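Local coordinates for protein lipase aflb (Neosartorya fumigata, PDB 6IDY) that probably hydrolyses ester bonds of lipids, as a fungal lipase that carries a bound calcium ion, at residues 14-22 and 101-109. Sequence-based numbering, arbitrary orientation.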
ATOM      1  N   LEU A  14     -23.911  -3.367   0.101  1.00 55.60           N
ATOM      2  CA  LEU A  14     -23.407  -2.019  -0.151  1.00 54.48           C
ATOM      3  C   LEU A  14     -22.427  -1.991  -1.323  1.00 55.45           C
ATOM      4  O   LEU A  14     -21.772  -3.001  -1.603  1.00 56.36           O
ATOM      5  CB  LEU A  14     -22.735  -1.439   1.107  1.00 54.10           C
ATOM      6  CG  LEU A  14     -23.640  -0.953   2.243  1.00 59.45           C
ATOM      7  CD1 LEU A  14     -22.827  -0.707   3.504  1.00 58.75           C
ATOM      8  CD2 LEU A  14     -24.390   0.322   1.862  1.00 62.40           C
ATOM      9  N   SER A  15     -22.313  -0.830  -1.991  1.00 47.49           N
ATOM     10  CA  SER A  15     -21.435  -0.644  -3.143  1.00 45.12           C
ATOM     11  C   SER A  15     -20.676   0.684  -3.084  1.00 45.61           C
ATOM     12  O   SER A  15     -20.984   1.536  -2.247  1.00 44.98           O
ATOM     13  CB  SER A  15     -22.243  -0.728  -4.437  1.00 48.83           C
ATOM     14  OG  SER A  15     -23.050   0.422  -4.631  1.00 55.37           O
ATOM     15  N   LEU A  16     -19.700   0.865  -3.997  1.00 39.75           N
ATOM     16  CA  LEU A  16     -18.911   2.084  -4.136  1.00 38.71           C
ATOM     17  C   LEU A  16     -19.861   3.258  -4.429  1.00 43.34           C
ATOM     18  O   LEU A  16     -19.729   4.316  -3.809  1.00 43.21           O
ATOM     19  CB  LEU A  16     -17.885   1.899  -5.269  1.00 38.29           C
ATOM     20  CG  LEU A  16     -16.736   2.891  -5.386  1.00 41.80           C
ATOM     21  CD1 LEU A  16     -15.795   2.762  -4.233  1.00 40.72           C
ATOM     22  CD2 LEU A  16     -15.948   2.649  -6.657  1.00 43.26           C
ATOM     23  N   VAL A  17     -20.866   3.027  -5.307  1.00 39.72           N
ATOM     24  CA  VAL A  17     -21.911   3.987  -5.679  1.00 39.79           C
ATOM     25  C   VAL A  17     -22.732   4.411  -4.451  1.00 42.59           C
ATOM     26  O   VAL A  17     -22.860   5.611  -4.214  1.00 43.09           O
ATOM     27  CB  VAL A  17     -22.794   3.464  -6.852  1.00 44.31           C
ATOM     28  CG1 VAL A  17     -24.117   4.226  -6.956  1.00 45.03           C
ATOM     29  CG2 VAL A  17     -22.040   3.531  -8.174  1.00 43.78           C
ATOM     30  N   SER A  18     -23.260   3.438  -3.670  1.00 37.86           N
ATOM     31  CA  SER A  18     -24.068   3.700  -2.472  1.00 37.15           C
ATOM     32  C   SER A  18     -23.289   4.457  -1.390  1.00 38.58           C
ATOM     33  O   SER A  18     -23.819   5.412  -0.826  1.00 37.88           O
ATOM     34  CB  SER A  18     -24.679   2.413  -1.919  1.00 40.87           C
ATOM     35  OG  SER A  18     -23.734   1.638  -1.201  1.00 53.36           O
ATOM     36  N   ILE A  19     -22.026   4.058  -1.128  1.00 34.73           N
ATOM     37  CA  ILE A  19     -21.168   4.727  -0.140  1.00 34.01           C
ATOM     38  C   ILE A  19     -20.947   6.192  -0.535  1.00 36.92           C
ATOM     39  O   ILE A  19     -21.166   7.086   0.286  1.00 37.52           O
ATOM     40  CB  ILE A  19     -19.833   3.969   0.102  1.00 36.65           C
ATOM     41  CG1 ILE A  19     -20.077   2.595   0.754  1.00 37.36           C
ATOM     42  CG2 ILE A  19     -18.870   4.809   0.949  1.00 36.56           C
ATOM     43  CD1 ILE A  19     -18.960   1.610   0.533  1.00 42.42           C
ATOM     44  N   LEU A  20     -20.569   6.432  -1.799  1.00 32.28           N
ATOM     45  CA  LEU A  20     -20.313   7.783  -2.291  1.00 31.79           C
ATOM     46  C   LEU A  20     -21.581   8.647  -2.384  1.00 36.04           C
ATOM     47  O   LEU A  20     -21.496   9.849  -2.129  1.00 36.13           O
ATOM     48  CB  LEU A  20     -19.526   7.761  -3.611  1.00 31.34           C
ATOM     49  CG  LEU A  20     -18.084   7.239  -3.487  1.00 34.70           C
ATOM     50  CD1 LEU A  20     -17.576   6.711  -4.802  1.00 34.60           C
ATOM     51  CD2 LEU A  20     -17.147   8.287  -2.913  1.00 35.76           C
ATOM     52  N   SER A  21     -22.746   8.044  -2.699  1.00 32.98           N
ATOM     53  CA  SER A  21     -24.028   8.771  -2.767  1.00 34.05           C
ATOM     54  C   SER A  21     -24.458   9.198  -1.362  1.00 38.00           C
ATOM     55  O   SER A  21     -24.941  10.318  -1.189  1.00 38.17           O
ATOM     56  CB  SER A  21     -25.117   7.915  -3.408  1.00 36.79           C
ATOM     57  OG  SER A  21     -24.737   7.542  -4.722  1.00 44.43           O
ATOM     58  N   SER A  22     -24.250   8.313  -0.363  1.00 34.56           N
ATOM     59  CA  SER A  22     -24.545   8.575   1.047  1.00 35.33           C
ATOM     60  C   SER A  22     -23.638   9.695   1.558  1.00 40.26           C
ATOM     61  O   SER A  22     -24.123  10.595   2.242  1.00 40.62           O
ATOM     62  CB  SER A  22     -24.336   7.318   1.886  1.00 38.43           C
ATOM     63  OG  SER A  22     -25.199   6.279   1.459  1.00 50.35           O
ATOM     64  N   PHE A 101     -16.205  -3.724 -11.589  1.00 33.89           N
ATOM     65  CA  PHE A 101     -15.435  -4.602 -10.704  1.00 32.50           C
ATOM     66  C   PHE A 101     -15.107  -3.878  -9.391  1.00 35.90           C
ATOM     67  O   PHE A 101     -15.340  -4.437  -8.320  1.00 37.13           O
ATOM     68  CB  PHE A 101     -14.158  -5.112 -11.406  1.00 33.84           C
ATOM     69  CG  PHE A 101     -13.226  -5.936 -10.541  1.00 34.79           C
ATOM     70  CD1 PHE A 101     -13.533  -7.255 -10.218  1.00 37.80           C
ATOM     71  CD2 PHE A 101     -12.035  -5.400 -10.067  1.00 35.68           C
ATOM     72  CE1 PHE A 101     -12.670  -8.017  -9.424  1.00 38.15           C
ATOM     73  CE2 PHE A 101     -11.173  -6.163  -9.271  1.00 38.11           C
ATOM     74  CZ  PHE A 101     -11.498  -7.465  -8.954  1.00 36.60           C
ATOM     75  N   LEU A 102     -14.598  -2.633  -9.482  1.00 30.84           N
ATOM     76  CA  LEU A 102     -14.256  -1.795  -8.324  1.00 29.23           C
ATOM     77  C   LEU A 102     -15.495  -1.478  -7.477  1.00 32.25           C
ATOM     78  O   LEU A 102     -15.391  -1.396  -6.251  1.00 30.09           O
ATOM     79  CB  LEU A 102     -13.582  -0.484  -8.772  1.00 28.57           C
ATOM     80  CG  LEU A 102     -12.218  -0.581  -9.471  1.00 31.46           C
ATOM     81  CD1 LEU A 102     -11.863   0.735 -10.114  1.00 30.38           C
ATOM     82  CD2 LEU A 102     -11.100  -0.995  -8.506  1.00 32.13           C
ATOM     83  N   ASN A 103     -16.667  -1.321  -8.137  1.00 29.82           N
ATOM     84  CA  ASN A 103     -17.947  -1.027  -7.485  1.00 30.09           C
ATOM     85  C   ASN A 103     -18.387  -2.115  -6.491  1.00 34.68           C
ATOM     86  O   ASN A 103     -18.974  -1.786  -5.460  1.00 34.65           O
ATOM     87  CB  ASN A 103     -19.040  -0.732  -8.516  1.00 31.16           C
ATOM     88  CG  ASN A 103     -20.335  -0.210  -7.933  1.00 49.40           C
ATOM     89  OD1 ASN A 103     -20.368   0.785  -7.202  1.00 40.15           O
ATOM     90  ND2 ASN A 103     -21.433  -0.871  -8.256  1.00 40.27           N
ATOM     91  N   GLY A 104     -18.066  -3.375  -6.793  1.00 31.54           N
ATOM     92  CA  GLY A 104     -18.414  -4.511  -5.943  1.00 31.51           C
ATOM     93  C   GLY A 104     -17.309  -5.020  -5.038  1.00 35.63           C
ATOM     94  O   GLY A 104     -17.321  -6.199  -4.677  1.00 35.78           O
ATOM     95  N   TYR A 105     -16.364  -4.135  -4.635  1.00 32.09           N
ATOM     96  CA  TYR A 105     -15.208  -4.483  -3.792  1.00 31.57           C
ATOM     97  C   TYR A 105     -15.576  -5.005  -2.383  1.00 39.04           C
ATOM     98  O   TYR A 105     -14.877  -5.885  -1.880  1.00 38.06           O
ATOM     99  CB  TYR A 105     -14.201  -3.305  -3.698  1.00 30.71           C
ATOM    100  CG  TYR A 105     -14.570  -2.229  -2.695  1.00 29.81           C
ATOM    101  CD1 TYR A 105     -15.530  -1.267  -2.995  1.00 31.32           C
ATOM    102  CD2 TYR A 105     -13.968  -2.181  -1.442  1.00 29.55           C
ATOM    103  CE1 TYR A 105     -15.892  -0.290  -2.068  1.00 30.48           C
ATOM    104  CE2 TYR A 105     -14.325  -1.211  -0.504  1.00 29.82           C
ATOM    105  CZ  TYR A 105     -15.283  -0.264  -0.824  1.00 35.03           C
ATOM    106  OH  TYR A 105     -15.620   0.709   0.088  1.00 32.57           O
ATOM    107  N   LEU A 106     -16.635  -4.449  -1.744  1.00 38.97           N
ATOM    108  CA  LEU A 106     -17.055  -4.835  -0.386  1.00 40.37           C
ATOM    109  C   LEU A 106     -17.482  -6.290  -0.240  1.00 48.13           C
ATOM    110  O   LEU A 106     -17.183  -6.913   0.778  1.00 48.72           O
ATOM    111  CB  LEU A 106     -18.163  -3.922   0.149  1.00 40.81           C
ATOM    112  CG  LEU A 106     -17.767  -2.554   0.690  1.00 45.06           C
ATOM    113  CD1 LEU A 106     -18.988  -1.814   1.136  1.00 45.79           C
ATOM    114  CD2 LEU A 106     -16.811  -2.665   1.880  1.00 46.28           C
ATOM    115  N   ASN A 107     -18.180  -6.820  -1.245  1.00 47.49           N
ATOM    116  CA  ASN A 107     -18.666  -8.200  -1.251  1.00 48.76           C
ATOM    117  C   ASN A 107     -17.695  -9.173  -1.937  1.00 52.34           C
ATOM    118  O   ASN A 107     -17.948 -10.382  -1.946  1.00 53.04           O
ATOM    119  CB  ASN A 107     -20.079  -8.270  -1.846  1.00 52.03           C
ATOM    120  CG  ASN A 107     -21.105  -7.542  -1.009  1.00 83.68           C
ATOM    121  OD1 ASN A 107     -21.498  -6.412  -1.312  1.00 79.76           O
ATOM    122  ND2 ASN A 107     -21.547  -8.167   0.076  1.00 78.35           N
ATOM    123  N   LEU A 108     -16.569  -8.655  -2.466  1.00 47.20           N
ATOM    124  CA  LEU A 108     -15.538  -9.456  -3.131  1.00 47.08           C
ATOM    125  C   LEU A 108     -14.804 -10.345  -2.116  1.00 50.04           C
ATOM    126  O   LEU A 108     -14.364  -9.856  -1.069  1.00 48.75           O
ATOM    127  CB  LEU A 108     -14.549  -8.540  -3.887  1.00 46.78           C
ATOM    128  CG  LEU A 108     -13.443  -9.210  -4.709  1.00 51.79           C
ATOM    129  CD1 LEU A 108     -13.951  -9.644  -6.074  1.00 53.12           C
ATOM    130  CD2 LEU A 108     -12.257  -8.278  -4.882  1.00 53.98           C
ATOM    131  N   ASP A 109     -14.684 -11.650  -2.434  1.00 46.74           N
ATOM    132  CA  ASP A 109     -14.023 -12.658  -1.596  1.00 46.06           C
ATOM    133  C   ASP A 109     -12.552 -12.351  -1.299  1.00 45.44           C
ATOM    134  O   ASP A 109     -12.087 -12.658  -0.203  1.00 43.85           O
ATOM    135  CB  ASP A 109     -14.181 -14.067  -2.192  1.00 49.60           C
ATOM    136  CG  ASP A 109     -15.611 -14.584  -2.243  1.00 69.36           C
ATOM    137  OD1 ASP A 109     -16.416 -14.211  -1.355  1.00 71.19           O
ATOM    138  OD2 ASP A 109     -15.922 -15.378  -3.161  1.00 79.15           O
TER
HETATM  139  O   HOH W   1     -18.945  -2.952  -3.017  1.00 42.06           O
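N103 grips the first turn of helix 16-24 twice, its O and OD1 accepting the N-H groups of L16 and V17, next to S15, the N-cap just before the helix. The contact ties this N-terminal helix to the end of helix 96-103, outside a central, largely parallel sheet consistent with the alpha/beta-hydrolase fold. The backbone O takes the N-H of L16 at 3.1 Å, in the carbonyl plane on a lone pair, while OD1 accepts from V17 N at 3.0 Å, with the C=O pointing nearly straight at the nitrogen. With CG anti to the backbone N (chi1 -171°), the amide swings across to the helix start, where V17 CG2 packs beside OD1.

A water ties the next layer together: it donates to N103 O and L14 O and accepts from L106 N. On the apolar side, L16 CD1 lies 3.7 Å from Y105 CE1, the two side chains crossing at about a right angle. I19 and L106 meet tip to tip through their CD1 methyls, a tight 3.5 Å. L106 CG also sits over one face of the tyrosine ring, offset toward its rim. Helix 414-424 backs this cluster, A420 touching L16 and I19, and E421 shares a hydrogen bond with Y105 OH. V17 leans instead on I44 and V45 of helix 31-47.

Beside N103, S18 N donates to S15 OG at 3.2 Å, and S18 OG donates back to S15 O.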